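Side-chain contacts in thiamine pyrophosphokinase (Candida albicans, PDB 2G9Z), which transfers a pyrophosphate group to thiamine, making the cofactor thiamine pyrophosphate: residues 167-170 with 175-178; 265-268 with 272-275. All coordinates share one frame; numbering follows the deposited sequence.

Interaction 1 of 2, residues 167-170 with 175-178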
loop_
_atom_site.group_PDB
_atom_site.type_symbol
_atom_site.label_atom_id
_atom_site.label_comp_id
_atom_site.label_asym_id
_atom_site.label_seq_id
_atom_site.Cartn_x
_atom_site.Cartn_y
_atom_site.Cartn_z
ATOM N N TYR A 167 15.020 -23.610 8.204
ATOM C CA TYR A 167 14.769 -24.095 9.559
ATOM C C TYR A 167 14.356 -25.558 9.605
ATOM O O TYR A 167 14.206 -26.139 10.681
ATOM C CB TYR A 167 13.722 -23.215 10.242
ATOM C CG TYR A 167 14.305 -21.902 10.715
ATOM C CD1 TYR A 167 15.140 -21.858 11.833
ATOM C CD2 TYR A 167 14.085 -20.720 10.010
ATOM C CE1 TYR A 167 15.746 -20.673 12.236
ATOM C CE2 TYR A 167 14.691 -19.522 10.405
ATOM C CZ TYR A 167 15.523 -19.509 11.517
ATOM O OH TYR A 167 16.155 -18.350 11.903
ATOM N N GLN A 168 14.184 -26.156 8.436
ATOM C CA GLN A 168 13.812 -27.560 8.374
ATOM C C GLN A 168 15.004 -28.427 7.991
ATOM O O GLN A 168 15.243 -29.474 8.595
ATOM C CB GLN A 168 12.693 -27.781 7.355
ATOM C CG GLN A 168 11.352 -27.184 7.736
ATOM C CD GLN A 168 10.850 -27.690 9.074
ATOM O OE1 GLN A 168 10.822 -28.897 9.324
ATOM N NE2 GLN A 168 10.443 -26.768 9.938
ATOM N N LEU A 169 15.763 -27.966 7.002
ATOM C CA LEU A 169 16.894 -28.725 6.480
ATOM C C LEU A 169 18.317 -28.254 6.772
ATOM O O LEU A 169 19.232 -29.074 6.848
ATOM C CB LEU A 169 16.734 -28.860 4.963
ATOM C CG LEU A 169 15.708 -29.847 4.393
ATOM C CD1 LEU A 169 14.462 -29.903 5.252
ATOM C CD2 LEU A 169 15.370 -29.431 2.971
ATOM N N ASN A 170 18.524 -26.954 6.937
ATOM C CA ASN A 170 19.881 -26.469 7.152
ATOM C C ASN A 170 20.686 -27.109 8.278
ATOM O O ASN A 170 21.854 -27.443 8.082
ATOM C CB ASN A 170 19.898 -24.953 7.327
ATOM C CG ASN A 170 21.306 -24.400 7.348
ATOM O OD1 ASN A 170 21.886 -24.178 8.412
ATOM N ND2 ASN A 170 21.877 -24.198 6.165
ATOM N N ASN A 175 24.366 -27.178 2.710
ATOM C CA ASN A 175 24.159 -26.965 1.277
ATOM C C ASN A 175 22.889 -27.641 0.763
ATOM O O ASN A 175 22.823 -28.080 -0.384
ATOM C CB ASN A 175 25.368 -27.479 0.489
ATOM C CG ASN A 175 25.444 -28.992 0.463
ATOM O OD1 ASN A 175 25.453 -29.642 1.508
ATOM N ND2 ASN A 175 25.499 -29.561 -0.737
ATOM N N TRP A 176 21.882 -27.714 1.623
ATOM C CA TRP A 176 20.607 -28.329 1.277
ATOM C C TRP A 176 19.983 -27.726 0.020
ATOM O O TRP A 176 19.240 -28.398 -0.698
ATOM C CB TRP A 176 19.624 -28.150 2.432
ATOM C CG TRP A 176 19.327 -26.702 2.700
ATOM C CD1 TRP A 176 20.012 -25.861 3.533
ATOM C CD2 TRP A 176 18.312 -25.906 2.073
ATOM N NE1 TRP A 176 19.487 -24.591 3.462
ATOM C CE2 TRP A 176 18.443 -24.591 2.573
ATOM C CE3 TRP A 176 17.305 -26.178 1.135
ATOM C CZ2 TRP A 176 17.603 -23.545 2.164
ATOM C CZ3 TRP A 176 16.469 -25.137 0.728
ATOM C CH2 TRP A 176 16.626 -23.838 1.244
ATOM N N PHE A 177 20.287 -26.455 -0.232
ATOM C CA PHE A 177 19.738 -25.711 -1.365
ATOM C C PHE A 177 20.359 -26.006 -2.719
ATOM O O PHE A 177 19.768 -25.697 -3.755
ATOM C CB PHE A 177 19.881 -24.217 -1.116
ATOM C CG PHE A 177 21.307 -23.760 -1.051
ATOM C CD1 PHE A 177 22.061 -23.957 0.100
ATOM C CD2 PHE A 177 21.904 -23.153 -2.151
ATOM C CE1 PHE A 177 23.392 -23.554 0.157
ATOM C CE2 PHE A 177 23.234 -22.748 -2.104
ATOM C CZ PHE A 177 23.979 -22.950 -0.945
ATOM N N GLU A 178 21.558 -26.571 -2.721
ATOM C CA GLU A 178 22.221 -26.855 -3.983
ATOM C C GLU A 178 21.560 -28.026 -4.695
ATOM O O GLU A 178 21.002 -28.922 -4.064
ATOM C CB GLU A 178 23.711 -27.131 -3.749
ATOM C CG GLU A 178 24.396 -26.047 -2.920
ATOM C CD GLU A 178 25.908 -26.080 -3.028
ATOM O OE1 GLU A 178 26.492 -27.176 -2.897
ATOM O OE2 GLU A 178 26.512 -25.004 -3.238
#

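Interaction 2 of 2, residues 265-268 with 272-275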
loop_
_atom_site.group_PDB
_atom_site.type_symbol
_atom_site.label_atom_id
_atom_site.label_comp_id
_atom_site.label_asym_id
_atom_site.label_seq_id
_atom_site.Cartn_x
_atom_site.Cartn_y
_atom_site.Cartn_z
ATOM N N MET A 265 9.489 4.662 22.957
ATOM C CA MET A 265 10.337 3.708 22.256
ATOM C C MET A 265 10.236 3.852 20.741
ATOM O O MET A 265 11.236 3.722 20.035
ATOM C CB MET A 265 9.946 2.283 22.629
ATOM C CG MET A 265 9.927 1.995 24.104
ATOM S SD MET A 265 9.134 0.410 24.361
ATOM C CE MET A 265 10.537 -0.673 24.291
ATOM N N PHE A 266 9.031 4.114 20.237
ATOM C CA PHE A 266 8.832 4.237 18.792
ATOM C C PHE A 266 8.231 5.555 18.332
ATOM O O PHE A 266 8.047 5.775 17.131
ATOM C CB PHE A 266 7.956 3.088 18.276
ATOM C CG PHE A 266 6.607 2.998 18.942
ATOM C CD1 PHE A 266 6.465 2.367 20.175
ATOM C CD2 PHE A 266 5.482 3.548 18.338
ATOM C CE1 PHE A 266 5.220 2.281 20.800
ATOM C CE2 PHE A 266 4.230 3.471 18.952
ATOM C CZ PHE A 266 4.100 2.833 20.188
ATOM N N HIS A 267 7.921 6.430 19.280
ATOM C CA HIS A 267 7.337 7.717 18.942
ATOM C C HIS A 267 8.131 8.848 19.576
ATOM O O HIS A 267 7.859 9.252 20.705
ATOM C CB HIS A 267 5.881 7.775 19.411
ATOM C CG HIS A 267 5.161 9.018 18.987
ATOM N ND1 HIS A 267 4.998 9.369 17.665
ATOM C CD2 HIS A 267 4.562 9.992 19.712
ATOM C CE1 HIS A 267 4.329 10.506 17.592
ATOM N NE2 HIS A 267 4.052 10.906 18.820
ATOM N N LYS A 268 9.123 9.339 18.836
ATOM C CA LYS A 268 9.980 10.429 19.286
ATOM C C LYS A 268 9.124 11.444 20.027
ATOM O O LYS A 268 8.131 11.931 19.488
ATOM C CB LYS A 268 10.652 11.081 18.077
ATOM C CG LYS A 268 11.657 12.167 18.407
ATOM C CD LYS A 268 12.460 12.533 17.169
ATOM C CE LYS A 268 13.243 11.327 16.657
ATOM N NZ LYS A 268 13.952 11.590 15.372
ATOM N N SER A 272 3.309 18.250 20.015
ATOM C CA SER A 272 2.181 18.629 19.174
ATOM C C SER A 272 1.577 17.324 18.665
ATOM O O SER A 272 0.646 17.323 17.861
ATOM C CB SER A 272 2.657 19.468 17.990
ATOM O OG SER A 272 3.486 18.702 17.130
ATOM N N SER A 273 2.139 16.218 19.146
ATOM C CA SER A 273 1.704 14.872 18.783
ATOM C C SER A 273 1.856 13.983 20.012
ATOM O O SER A 273 2.833 13.245 20.147
ATOM C CB SER A 273 2.563 14.325 17.640
ATOM O OG SER A 273 2.179 13.002 17.312
ATOM N N PRO A 274 0.886 14.052 20.933
ATOM C CA PRO A 274 0.903 13.263 22.164
ATOM C C PRO A 274 0.659 11.771 21.967
ATOM O O PRO A 274 0.743 10.995 22.921
ATOM C CB PRO A 274 -0.194 13.918 22.996
ATOM C CG PRO A 274 -1.197 14.297 21.953
ATOM C CD PRO A 274 -0.322 14.896 20.869
ATOM N N THR A 275 0.368 11.357 20.737
ATOM C CA THR A 275 0.097 9.945 20.499
ATOM C C THR A 275 0.563 9.412 19.150
ATOM O O THR A 275 0.466 10.097 18.134
ATOM C CB THR A 275 -1.411 9.650 20.602
ATOM O OG1 THR A 275 -2.120 10.492 19.684
ATOM C CG2 THR A 275 -1.916 9.900 22.011
#

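Interaction 1 of 2, residues 167-170 with 175-178
N170 ND2 meets the indole of W176 at its pyrrole edge, 3.6 Å from W176 CD1, where the loop after helix 155-170 folds back against residues 167-170 of that helix in the catalytic domain. W176 belongs to a type I beta turn, N175 to E178, closed by E178 N to N175 O at 3.1 Å. ND2 lies close to the indole plane, while the amide stands at about a right angle to the ring; the two touch without hydrogen bonding. With chi1 of N170 at -172°, CG lies opposite the backbone N and the amide is carried over to the indole; ND2 also makes a weak hydrogen bond to E174. The indole N-H has its own partner, the hydroxyl of Y122, which, with the packing, limits how the ring can turn. Beside this polar edge the contact is apolar: L169 CB packs 3.9 Å from W176 CB, approaching the ring obliquely, while L169 also touches L189 and L193 of helix 185-195. W176 further rests on I146 of strand 144-147, so the buried indole joins L169 and N170 to an edge strand of the large sheet. Within the turn, F177 CB lies 3.7 Å above the indole plane, over the ring centre.

Interaction 2 of 2, residues 265-268 with 272-275
H267 reaches across a loop of the thiamine-binding domain to S273, bridging two parts of the connection between strands 254-259 and 277-281. Its CB points toward residues 272-275, and chi1 of -174° sets CG anti to the backbone N and sends the imidazole toward that segment. On one flank of the ring, CD2 lies 3.7 Å from S273 O; on the other, CE1 comes to 3.3 Å from S273 OG. Between them, at the far end, NE2 donates to the backbone oxygen of the same serine: H267 NE2 to S273 O is 3.0 Å, nearly straight at 160°. The oxygen sits almost in the imidazole plane, whereas seen from the acceptor the donor stands 36° above the carbonyl plane. A second bond, weak and strongly bent, runs from H267 NE2 to S273 OG at 3.2 Å. S273 OG is itself set opposite its backbone N, which places the hydroxyl beside the carbonyl carbon and lets one ring nitrogen meet both oxygens. The straighter bond holds NE2 against the S273 carbonyl; the weak one probably adds little. Over one ring face lies the backbone of T275, its C atom 3.8 Å above the plane and toward the rim. The side chain of S273 is about 8 Å from a bound thiamine pyrophosphate analogue. H267 also touches P276, just ahead of strand 277-281, while the backbones of F266 and K268 bond to D338, beyond strand 331-336; the histidine thus spans a loop that runs from strand 254-259 of one sheet to strand 277-281 of another, where 277-281 lies beside 331-336.

How the interactions relate
Interaction 1 comes first along the chain and is complete before interaction 2 begins. Their centres are 43 Å apart, on opposite sides of the centre of the chain, and their nearest atoms are about 22 Å apart. Interaction 1 lies in the catalytic domain, beside helices 155-170 and 185-195 and strand 144-147; interaction 2 lies in the vitamin B1 binding domain, between strands 254-259 and 277-281. A large mixed sheet runs through both regions: strand 144-147 lies at one outer edge and strand 277-281 near the other, whereas strand 254-259 belongs to a second sheet. Each contact joins residues only a few positions apart, one in each domain, so neither bears directly on the other.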